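Long-range contacts in extracellular invertase (Aspergillus kawachii, PDB 5XH8), which probably cleaves the beta-fructofuranosyl bond of sucrose and, as a strong transfructosylase, passes the fructosyl group to sugar acceptors to build fructooligosaccharides such as 1-kestose: residues F447-L458 and S567-I575; F23-H31 and V546-Y554. All coordinates share one frame; numbering follows the deposited sequence.

Contact 1 of 2, residues F447-L458 and S567-I575; sequences FKRSPSEKFFVL and SWYANSTNI. With GOL (glycerol), chain G.
Phe447 meets Ile575 at one edge of the C-terminal beta-sandwich of this family 32 enzyme, where the chain leaves strand 444-446, crosses over and enters strand 455-463 of the other sheet. Its N donates to Ile575 O (2.9 Å, N-H...O 162°), extending the antiparallel pairing of strands 444-446 and 574-580, and CG2 of Ile575 stands over the centre of the Phe447 ring, a CH-pi contact 3.5 Å from the centroid. Past the strand end, Ser450 continues the pairing by its side chain: its OG accepts from Ile575 N at 2.9 Å. The ring of Pro451 then lies across the Ile575 side chain at about a right angle, and its CD presses tightly on Ile575 CD1 at 3.5 Å. Pro451 O receives a weak bond from Thr573 OG1. Lys454 carries the polar end of the contact. Its chain, extended beyond CG, passes the methyl CG2 of Thr573 and delivers NZ to Ser567 OG (2.7 Å) and to Tyr569 O, which it reaches from above the carbonyl plane. Ser572 N, closing the type I turn 569-572, binds that same oxygen from the opposite face. Beyond the lysine, Phe456 and Leu458 point from the second sheet into the sandwich interior; the Phe456 ring takes Ile575 CD1 off-centre, while Leu458 CD1 slides past Ile575 CG2, so one isoleucine is wrapped by four side chains of segment 447-458. Glycerol adds to the acceptors around the ammonium group: Lys454 NZ donates to glycerol O1 at 3.2 Å and weakly to O2, and glycerol O1 donates a hydrogen bond to Trp568 O, 3.0 Å away.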
loop_
_atom_site.group_PDB
_atom_site.type_symbol
_atom_site.label_atom_id
_atom_site.label_comp_id
_atom_site.label_asym_id
_atom_site.label_seq_id
_atom_site.Cartn_x
_atom_site.Cartn_y
_atom_site.Cartn_z
ATOM N N PHE A 447 4.202 41.145 -46.681
ATOM C CA PHE A 447 5.252 40.451 -47.423
ATOM C C PHE A 447 4.854 40.449 -48.893
ATOM O O PHE A 447 3.666 40.420 -49.210
ATOM C CB PHE A 447 5.422 38.987 -46.946
ATOM C CG PHE A 447 6.323 38.801 -45.731
ATOM C CD1 PHE A 447 6.520 39.812 -44.788
ATOM C CD2 PHE A 447 6.957 37.573 -45.518
ATOM C CE1 PHE A 447 7.354 39.616 -43.691
ATOM C CE2 PHE A 447 7.784 37.375 -44.414
ATOM C CZ PHE A 447 7.985 38.396 -43.508
ATOM N N LYS A 448 5.837 40.472 -49.786
ATOM C CA LYS A 448 5.572 40.323 -51.213
ATOM C C LYS A 448 4.950 38.969 -51.500
ATOM O O LYS A 448 4.078 38.850 -52.374
ATOM C CB LYS A 448 6.858 40.477 -52.032
ATOM C CG LYS A 448 6.594 40.713 -53.510
ATOM C CD LYS A 448 7.845 40.543 -54.352
ATOM C CE LYS A 448 7.533 40.696 -55.833
ATOM N NZ LYS A 448 8.639 40.118 -56.647
ATOM N N ARG A 449 5.417 37.943 -50.784
ATOM C CA ARG A 449 4.831 36.609 -50.876
ATOM C C ARG A 449 4.575 36.021 -49.472
ATOM O O ARG A 449 5.383 36.164 -48.565
ATOM C CB ARG A 449 5.752 35.711 -51.664
ATOM C CG ARG A 449 5.151 34.370 -52.006
ATOM C CD ARG A 449 6.222 33.480 -52.562
ATOM N NE ARG A 449 5.786 32.096 -52.609
ATOM C CZ ARG A 449 6.530 31.102 -53.080
ATOM N NH1 ARG A 449 7.762 31.333 -53.542
ATOM N NH2 ARG A 449 6.053 29.862 -53.089
ATOM N N SER A 450 3.428 35.383 -49.307
ATOM C CA SER A 450 3.053 34.762 -48.052
ATOM C C SER A 450 2.794 33.306 -48.361
ATOM O O SER A 450 2.527 32.956 -49.531
ATOM C CB SER A 450 1.804 35.408 -47.478
ATOM O OG SER A 450 2.097 36.625 -46.840
ATOM N N PRO A 451 2.889 32.433 -47.322
ATOM C CA PRO A 451 2.475 31.047 -47.517
ATOM C C PRO A 451 1.007 30.985 -47.851
ATOM O O PRO A 451 0.243 31.833 -47.416
ATOM C CB PRO A 451 2.747 30.382 -46.145
ATOM C CG PRO A 451 2.825 31.497 -45.177
ATOM C CD PRO A 451 3.379 32.666 -45.947
ATOM N N SER A 452 0.630 29.998 -48.637
ATOM C CA SER A 452 -0.756 29.779 -48.975
ATOM C C SER A 452 -1.418 28.757 -48.055
ATOM O O SER A 452 -2.577 28.426 -48.275
ATOM C CB SER A 452 -0.853 29.291 -50.412
ATOM O OG SER A 452 -0.153 28.070 -50.532
ATOM N N GLU A 453 -0.699 28.219 -47.060
ATOM C CA GLU A 453 -1.352 27.387 -46.039
ATOM C C GLU A 453 -0.791 27.646 -44.654
ATOM O O GLU A 453 0.247 28.295 -44.504
ATOM C CB GLU A 453 -1.313 25.895 -46.405
ATOM C CG GLU A 453 0.080 25.292 -46.450
ATOM C CD GLU A 453 0.079 23.783 -46.664
ATOM O OE1 GLU A 453 -0.993 23.123 -46.629
ATOM O OE2 GLU A 453 1.180 23.245 -46.862
ATOM N N LYS A 454 -1.491 27.125 -43.640
ATOM C CA LYS A 454 -1.178 27.424 -42.255
ATOM C C LYS A 454 -0.161 26.404 -41.641
ATOM O O LYS A 454 -0.293 25.987 -40.486
ATOM C CB LYS A 454 -2.482 27.463 -41.459
ATOM C CG LYS A 454 -3.507 28.462 -41.985
ATOM C CD LYS A 454 -4.758 28.498 -41.116
ATOM C CE LYS A 454 -5.807 29.427 -41.738
ATOM N NZ LYS A 454 -7.068 29.445 -40.954
ATOM N N PHE A 455 0.847 26.041 -42.426
ATOM C CA PHE A 455 1.861 25.063 -42.062
ATOM C C PHE A 455 3.170 25.633 -42.596
ATOM O O PHE A 455 3.437 25.553 -43.786
ATOM C CB PHE A 455 1.552 23.694 -42.686
ATOM C CG PHE A 455 0.214 23.118 -42.281
ATOM C CD1 PHE A 455 -0.944 23.395 -43.021
ATOM C CD2 PHE A 455 0.108 22.270 -41.184
ATOM C CE1 PHE A 455 -2.177 22.853 -42.657
ATOM C CE2 PHE A 455 -1.109 21.713 -40.829
ATOM C CZ PHE A 455 -2.262 22.010 -41.565
ATOM N N PHE A 456 3.930 26.308 -41.744
ATOM C CA PHE A 456 5.169 26.927 -42.184
ATOM C C PHE A 456 6.131 27.186 -41.051
ATOM O O PHE A 456 5.726 27.255 -39.894
ATOM C CB PHE A 456 4.900 28.286 -42.903
ATOM C CG PHE A 456 4.220 29.328 -42.044
ATOM C CD1 PHE A 456 4.961 30.235 -41.301
ATOM C CD2 PHE A 456 2.835 29.415 -42.000
ATOM C CE1 PHE A 456 4.338 31.183 -40.513
ATOM C CE2 PHE A 456 2.202 30.355 -41.208
ATOM C CZ PHE A 456 2.950 31.247 -40.463
ATOM N N VAL A 457 7.399 27.373 -41.421
ATOM C CA VAL A 457 8.424 27.920 -40.532
ATOM C C VAL A 457 8.828 29.283 -41.067
ATOM O O VAL A 457 9.044 29.416 -42.270
ATOM C CB VAL A 457 9.712 27.059 -40.495
ATOM C CG1 VAL A 457 10.724 27.662 -39.514
ATOM C CG2 VAL A 457 9.391 25.606 -40.156
ATOM N N LEU A 458 8.931 30.268 -40.179
ATOM C CA LEU A 458 9.419 31.606 -40.507
ATOM C C LEU A 458 10.639 31.877 -39.644
ATOM O O LEU A 458 10.530 31.802 -38.417
ATOM C CB LEU A 458 8.354 32.672 -40.198
ATOM C CG LEU A 458 8.748 34.130 -40.538
ATOM C CD1 LEU A 458 7.506 34.977 -40.760
ATOM C CD2 LEU A 458 9.625 34.795 -39.483
ATOM N N SER A 567 -7.107 30.175 -35.867
ATOM C CA SER A 567 -7.719 30.959 -36.950
ATOM C C SER A 567 -8.711 30.084 -37.719
ATOM O O SER A 567 -8.488 28.875 -37.918
ATOM C CB SER A 567 -6.653 31.568 -37.881
ATOM O OG SER A 567 -6.107 30.602 -38.758
ATOM N N TRP A 568 -9.813 30.709 -38.134
ATOM C CA TRP A 568 -10.892 30.051 -38.864
ATOM C C TRP A 568 -10.769 30.088 -40.399
ATOM O O TRP A 568 -10.910 29.047 -41.042
ATOM C CB TRP A 568 -12.236 30.679 -38.456
ATOM C CG TRP A 568 -13.374 30.096 -39.215
ATOM C CD1 TRP A 568 -13.994 30.636 -40.308
ATOM C CD2 TRP A 568 -14.018 28.842 -38.966
ATOM N NE1 TRP A 568 -14.980 29.791 -40.749
ATOM C CE2 TRP A 568 -15.013 28.681 -39.955
ATOM C CE3 TRP A 568 -13.843 27.831 -38.010
ATOM C CZ2 TRP A 568 -15.849 27.566 -40.000
ATOM C CZ3 TRP A 568 -14.668 26.710 -38.065
ATOM C CH2 TRP A 568 -15.657 26.590 -39.047
ATOM N N TYR A 569 -10.584 31.287 -40.963
ATOM C CA TYR A 569 -10.780 31.529 -42.403
ATOM C C TYR A 569 -9.632 30.946 -43.224
ATOM O O TYR A 569 -8.463 31.071 -42.856
ATOM C CB TYR A 569 -10.945 33.050 -42.713
ATOM C CG TYR A 569 -12.282 33.627 -42.308
ATOM C CD1 TYR A 569 -13.421 33.417 -43.092
ATOM C CD2 TYR A 569 -12.425 34.389 -41.145
ATOM C CE1 TYR A 569 -14.666 33.935 -42.723
ATOM C CE2 TYR A 569 -13.671 34.917 -40.773
ATOM C CZ TYR A 569 -14.784 34.680 -41.575
ATOM O OH TYR A 569 -16.010 35.175 -41.218
ATOM N N ALA A 570 -9.983 30.316 -44.338
ATOM C CA ALA A 570 -9.022 29.690 -45.241
ATOM C C ALA A 570 -7.913 30.669 -45.668
ATOM O O ALA A 570 -6.739 30.275 -45.749
ATOM C CB ALA A 570 -9.738 29.114 -46.452
ATOM N N ASN A 571 -8.303 31.939 -45.848
ATOM C CA ASN A 571 -7.430 33.050 -46.272
ATOM C C ASN A 571 -6.566 33.640 -45.215
ATOM O O ASN A 571 -5.844 34.570 -45.511
ATOM C CB ASN A 571 -8.273 34.267 -46.702
ATOM C CG ASN A 571 -9.059 34.020 -47.932
ATOM O OD1 ASN A 571 -9.024 32.926 -48.510
ATOM N ND2 ASN A 571 -9.812 35.032 -48.346
ATOM N N SER A 572 -6.686 33.212 -43.967
ATOM C CA SER A 572 -5.881 33.806 -42.905
ATOM C C SER A 572 -4.464 33.198 -42.891
ATOM O O SER A 572 -4.063 32.496 -41.949
ATOM C CB SER A 572 -6.610 33.686 -41.570
ATOM O OG SER A 572 -7.756 34.535 -41.561
ATOM N N THR A 573 -3.714 33.500 -43.954
ATOM C CA THR A 573 -2.370 32.974 -44.168
ATOM C C THR A 573 -1.305 34.039 -44.482
ATOM O O THR A 573 -0.152 33.685 -44.737
ATOM C CB THR A 573 -2.384 31.959 -45.327
ATOM O OG1 THR A 573 -2.812 32.617 -46.518
ATOM C CG2 THR A 573 -3.329 30.801 -45.038
ATOM N N ASN A 574 -1.672 35.327 -44.458
ATOM C CA ASN A 574 -0.745 36.392 -44.858
ATOM C C ASN A 574 0.177 36.764 -43.721
ATOM O O ASN A 574 -0.196 36.681 -42.535
ATOM C CB ASN A 574 -1.489 37.639 -45.361
ATOM C CG ASN A 574 -2.280 37.366 -46.632
ATOM O OD1 ASN A 574 -3.509 37.379 -46.629
ATOM N ND2 ASN A 574 -1.584 37.069 -47.703
ATOM N N ILE A 575 1.369 37.199 -44.105
ATOM C CA ILE A 575 2.408 37.596 -43.172
ATOM C C ILE A 575 2.874 39.014 -43.487
ATOM O O ILE A 575 3.051 39.347 -44.646
ATOM C CB ILE A 575 3.606 36.631 -43.251
ATOM C CG1 ILE A 575 3.180 35.226 -42.789
ATOM C CG2 ILE A 575 4.772 37.150 -42.406
ATOM C CD1 ILE A 575 4.262 34.175 -42.954
HETATM C C1 GOL G . -9.155 25.939 -40.995
HETATM O O1 GOL G . -8.921 27.019 -40.064
HETATM C C2 GOL G . -8.825 26.436 -42.398
HETATM O O2 GOL G . -7.519 27.019 -42.413
HETATM C C3 GOL G . -8.758 25.306 -43.426
HETATM O O3 GOL G . -8.611 25.866 -44.751
#

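Contact 2 of 2, residues F23-H31 and V546-Y554; sequences FETWRPRAH and VDNSVLEVY
This is a buried, mainly polar clasp between the irregular segment 23-31, ahead of strand 37-47 of the beta-propeller, and the hairpin of strands 534-547 and 550-555 in the C-terminal beta-sandwich. Its centre is the Asp547 carboxylate, which projects from the hairpin turn with CG anti to the backbone N (chi1 -171°) and is gripped by three N-H groups. Arg29 N binds OD1 on its syn side at 2.8 Å; Ala30 N takes the syn lone pair of OD2; and His31 ND1 reaches OD2 on the anti side at 2.7 Å, with the oxygen nearly in the imidazole plane. Across the ring, His31 NE2 donates to Glu552 OE2, also at 2.7 Å. Anchored at both nitrogens, the imidazole has little freedom to rotate, and Val550 packs over one of its faces. Donation from both sites would fit a protonated histidine shared by two carboxylates, though other protonation patterns cannot be excluded. Glu552 is itself tied to the propeller through a salt bridge from OE1 to Arg374 and a hydrogen bond that OE2 accepts from Leu372 N.

The turn contributes as well. Asn548 ND2 donates to Arg27 O at 3.0 Å, the acceptor lying in the amide plane, and more weakly to Thr25 O. Ser549 OG meets Trp26 O on a lone pair at 2.6 Å, while Pro28 CG rests on Val550 CG2, 4.0 Å away. The Asp547-Val550 element is a type II' turn forming the two-residue loop (Asn548, Ser549) of a beta-hairpin, here used to fasten the N-terminal segment between the propeller and sandwich domains of a family 32 glycoside hydrolase.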
loop_
_atom_site.group_PDB
_atom_site.type_symbol
_atom_site.label_atom_id
_atom_site.label_comp_id
_atom_site.label_asym_id
_atom_site.label_seq_id
_atom_site.Cartn_x
_atom_site.Cartn_y
_atom_site.Cartn_z
ATOM N N PHE A 23 -12.678 17.844 -36.758
ATOM C CA PHE A 23 -11.485 17.037 -36.468
ATOM C C PHE A 23 -10.220 17.604 -37.122
ATOM O O PHE A 23 -9.201 17.788 -36.449
ATOM C CB PHE A 23 -11.708 15.579 -36.884
ATOM C CG PHE A 23 -10.572 14.673 -36.528
ATOM C CD1 PHE A 23 -10.437 14.174 -35.234
ATOM C CD2 PHE A 23 -9.631 14.309 -37.484
ATOM C CE1 PHE A 23 -9.364 13.327 -34.898
ATOM C CE2 PHE A 23 -8.553 13.477 -37.152
ATOM C CZ PHE A 23 -8.433 12.985 -35.851
ATOM N N GLU A 24 -10.294 17.941 -38.410
ATOM C CA GLU A 24 -9.125 18.454 -39.132
ATOM C C GLU A 24 -8.867 19.944 -39.001
ATOM O O GLU A 24 -7.776 20.404 -39.345
ATOM C CB GLU A 24 -9.185 18.061 -40.625
ATOM C CG GLU A 24 -9.163 16.555 -40.905
ATOM C CD GLU A 24 -7.853 15.823 -40.495
ATOM O OE1 GLU A 24 -6.867 16.473 -40.080
ATOM O OE2 GLU A 24 -7.807 14.564 -40.570
ATOM N N THR A 25 -9.828 20.696 -38.462
ATOM C CA THR A 25 -9.837 22.151 -38.556
ATOM C C THR A 25 -8.549 22.785 -38.108
ATOM O O THR A 25 -7.946 23.593 -38.852
ATOM C CB THR A 25 -11.002 22.736 -37.730
ATOM O OG1 THR A 25 -12.224 22.148 -38.178
ATOM C CG2 THR A 25 -11.097 24.266 -37.875
ATOM N N TRP A 26 -8.130 22.409 -36.895
ATOM C CA TRP A 26 -6.984 23.016 -36.220
ATOM C C TRP A 26 -5.841 22.016 -35.940
ATOM O O TRP A 26 -4.866 22.336 -35.245
ATOM C CB TRP A 26 -7.479 23.650 -34.927
ATOM C CG TRP A 26 -8.318 24.903 -35.145
ATOM C CD1 TRP A 26 -8.060 25.937 -36.023
ATOM C CD2 TRP A 26 -9.519 25.271 -34.441
ATOM N NE1 TRP A 26 -9.028 26.911 -35.907
ATOM C CE2 TRP A 26 -9.938 26.528 -34.955
ATOM C CE3 TRP A 26 -10.282 24.664 -33.424
ATOM C CZ2 TRP A 26 -11.072 27.181 -34.487
ATOM C CZ3 TRP A 26 -11.420 25.321 -32.956
ATOM C CH2 TRP A 26 -11.797 26.577 -33.484
ATOM N N ARG A 27 -5.964 20.837 -36.527
ATOM C CA ARG A 27 -5.101 19.703 -36.242
ATOM C C ARG A 27 -3.706 19.858 -36.855
ATOM O O ARG A 27 -3.563 20.080 -38.056
ATOM C CB ARG A 27 -5.756 18.422 -36.751
ATOM C CG ARG A 27 -5.118 17.132 -36.250
ATOM C CD ARG A 27 -5.963 15.918 -36.598
ATOM N NE ARG A 27 -5.275 14.691 -36.214
ATOM C CZ ARG A 27 -5.218 14.165 -34.986
ATOM N NH1 ARG A 27 -5.852 14.714 -33.953
ATOM N NH2 ARG A 27 -4.513 13.057 -34.791
ATOM N N PRO A 28 -2.671 19.705 -36.029
ATOM C CA PRO A 28 -1.332 19.764 -36.587
ATOM C C PRO A 28 -0.986 18.498 -37.388
ATOM O O PRO A 28 -1.622 17.444 -37.208
ATOM C CB PRO A 28 -0.462 19.932 -35.343
ATOM C CG PRO A 28 -1.205 19.223 -34.274
ATOM C CD PRO A 28 -2.652 19.459 -34.577
ATOM N N ARG A 29 0.012 18.608 -38.260
ATOM C CA ARG A 29 0.547 17.441 -38.999
ATOM C C ARG A 29 1.950 16.976 -38.598
ATOM O O ARG A 29 2.325 15.839 -38.917
ATOM C CB ARG A 29 0.509 17.723 -40.507
ATOM C CG ARG A 29 1.484 18.777 -41.000
ATOM C CD ARG A 29 1.574 18.759 -42.532
ATOM N NE ARG A 29 0.295 19.094 -43.173
ATOM C CZ ARG A 29 0.092 19.997 -44.144
ATOM N NH1 ARG A 29 1.081 20.710 -44.710
ATOM N NH2 ARG A 29 -1.150 20.169 -44.591
ATOM N N ALA A 30 2.721 17.849 -37.955
ATOM C CA ALA A 30 4.127 17.588 -37.613
ATOM C C ALA A 30 4.379 17.442 -36.091
ATOM O O ALA A 30 5.527 17.552 -35.645
ATOM C CB ALA A 30 5.002 18.706 -38.156
ATOM N N HIS A 31 3.321 17.193 -35.311
ATOM C CA HIS A 31 3.413 17.099 -33.844
ATOM C C HIS A 31 2.949 15.730 -33.329
ATOM O O HIS A 31 2.157 15.034 -33.971
ATOM C CB HIS A 31 2.562 18.196 -33.194
ATOM C CG HIS A 31 3.232 19.528 -33.146
ATOM N ND1 HIS A 31 3.355 20.336 -34.255
ATOM C CD2 HIS A 31 3.806 20.201 -32.128
ATOM C CE1 HIS A 31 3.987 21.441 -33.919
ATOM N NE2 HIS A 31 4.263 21.388 -32.631
ATOM N N VAL A 546 4.513 27.299 -37.274
ATOM C CA VAL A 546 3.067 27.285 -37.234
ATOM C C VAL A 546 2.618 25.975 -37.849
ATOM O O VAL A 546 2.834 25.732 -39.035
ATOM C CB VAL A 546 2.484 28.497 -37.997
ATOM C CG1 VAL A 546 0.963 28.409 -38.114
ATOM C CG2 VAL A 546 2.882 29.773 -37.287
ATOM N N ASP A 547 1.990 25.131 -37.035
ATOM C CA ASP A 547 1.482 23.842 -37.490
ATOM C C ASP A 547 -0.029 23.832 -37.260
ATOM O O ASP A 547 -0.551 23.293 -36.259
ATOM C CB ASP A 547 2.224 22.709 -36.757
ATOM C CG ASP A 547 1.924 21.362 -37.306
ATOM O OD1 ASP A 547 1.120 21.230 -38.261
ATOM O OD2 ASP A 547 2.499 20.394 -36.766
ATOM N N ASN A 548 -0.717 24.454 -38.221
ATOM C CA ASN A 548 -2.156 24.700 -38.193
ATOM C C ASN A 548 -2.550 25.637 -37.044
ATOM O O ASN A 548 -2.552 26.852 -37.245
ATOM C CB ASN A 548 -2.956 23.390 -38.260
ATOM C CG ASN A 548 -4.271 23.545 -39.022
ATOM O OD1 ASN A 548 -4.643 24.646 -39.419
ATOM N ND2 ASN A 548 -4.968 22.448 -39.223
ATOM N N SER A 549 -2.897 25.113 -35.867
ATOM C CA SER A 549 -3.182 25.934 -34.691
ATOM C C SER A 549 -2.072 25.924 -33.645
ATOM O O SER A 549 -2.169 26.644 -32.660
ATOM C CB SER A 549 -4.480 25.481 -34.012
ATOM O OG SER A 549 -4.384 24.171 -33.476
ATOM N N VAL A 550 -1.031 25.118 -33.823
ATOM C CA VAL A 550 0.048 25.080 -32.850
ATOM C C VAL A 550 1.123 26.074 -33.252
ATOM O O VAL A 550 1.744 25.901 -34.277
ATOM C CB VAL A 550 0.669 23.668 -32.748
ATOM C CG1 VAL A 550 1.756 23.656 -31.683
ATOM C CG2 VAL A 550 -0.402 22.649 -32.439
ATOM N N LEU A 551 1.346 27.100 -32.429
ATOM C CA LEU A 551 2.429 28.045 -32.624
ATOM C C LEU A 551 3.541 27.794 -31.605
ATOM O O LEU A 551 3.294 27.803 -30.403
ATOM C CB LEU A 551 1.930 29.505 -32.473
ATOM C CG LEU A 551 3.027 30.597 -32.453
ATOM C CD1 LEU A 551 3.856 30.643 -33.734
ATOM C CD2 LEU A 551 2.388 31.945 -32.182
ATOM N N GLU A 552 4.755 27.610 -32.099
ATOM C CA GLU A 552 5.947 27.584 -31.270
ATOM C C GLU A 552 6.897 28.704 -31.712
ATOM O O GLU A 552 7.277 28.797 -32.884
ATOM C CB GLU A 552 6.629 26.220 -31.343
ATOM C CG GLU A 552 5.734 25.085 -30.822
ATOM C CD GLU A 552 6.443 23.743 -30.676
ATOM O OE1 GLU A 552 7.628 23.723 -30.287
ATOM O OE2 GLU A 552 5.804 22.690 -30.909
ATOM N N VAL A 553 7.265 29.543 -30.751
ATOM C CA VAL A 553 8.175 30.653 -30.956
ATOM C C VAL A 553 9.495 30.344 -30.243
ATOM O O VAL A 553 9.517 30.209 -29.025
ATOM C CB VAL A 553 7.569 31.946 -30.377
ATOM C CG1 VAL A 553 8.516 33.130 -30.616
ATOM C CG2 VAL A 553 6.194 32.201 -30.990
ATOM N N TYR A 554 10.571 30.223 -31.018
ATOM C CA TYR A 554 11.919 30.066 -30.519
ATOM C C TYR A 554 12.766 31.335 -30.749
ATOM O O TYR A 554 12.602 32.034 -31.781
ATOM C CB TYR A 554 12.602 28.899 -31.215
ATOM C CG TYR A 554 11.946 27.535 -30.996
ATOM C CD1 TYR A 554 10.862 27.116 -31.769
ATOM C CD2 TYR A 554 12.434 26.656 -30.027
ATOM C CE1 TYR A 554 10.266 25.868 -31.570
ATOM C CE2 TYR A 554 11.864 25.394 -29.827
ATOM C CZ TYR A 554 10.774 25.005 -30.586
ATOM O OH TYR A 554 10.234 23.755 -30.371
#

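In the fold
Contact 1 lies toward the periphery of the sandwich domain, about 25 Å from the chain centre, and is only partly buried; contact 2 is buried at about 15 Å. The first joins the two sheets of a single domain, combining an apolar cluster with an ammonium group and glycerol at the end facing contact 2. The second bridges domains and relies on carboxylates, an imidazole and backbone amides. They meet through neighbouring strands 455-463 and 534-547 of one sheet: Lys454 O lies 2.8 Å from Asn548 N, Trp26 NE1 bonds to Ser567 O, and Arg29 makes a cation-pi contact with Phe455.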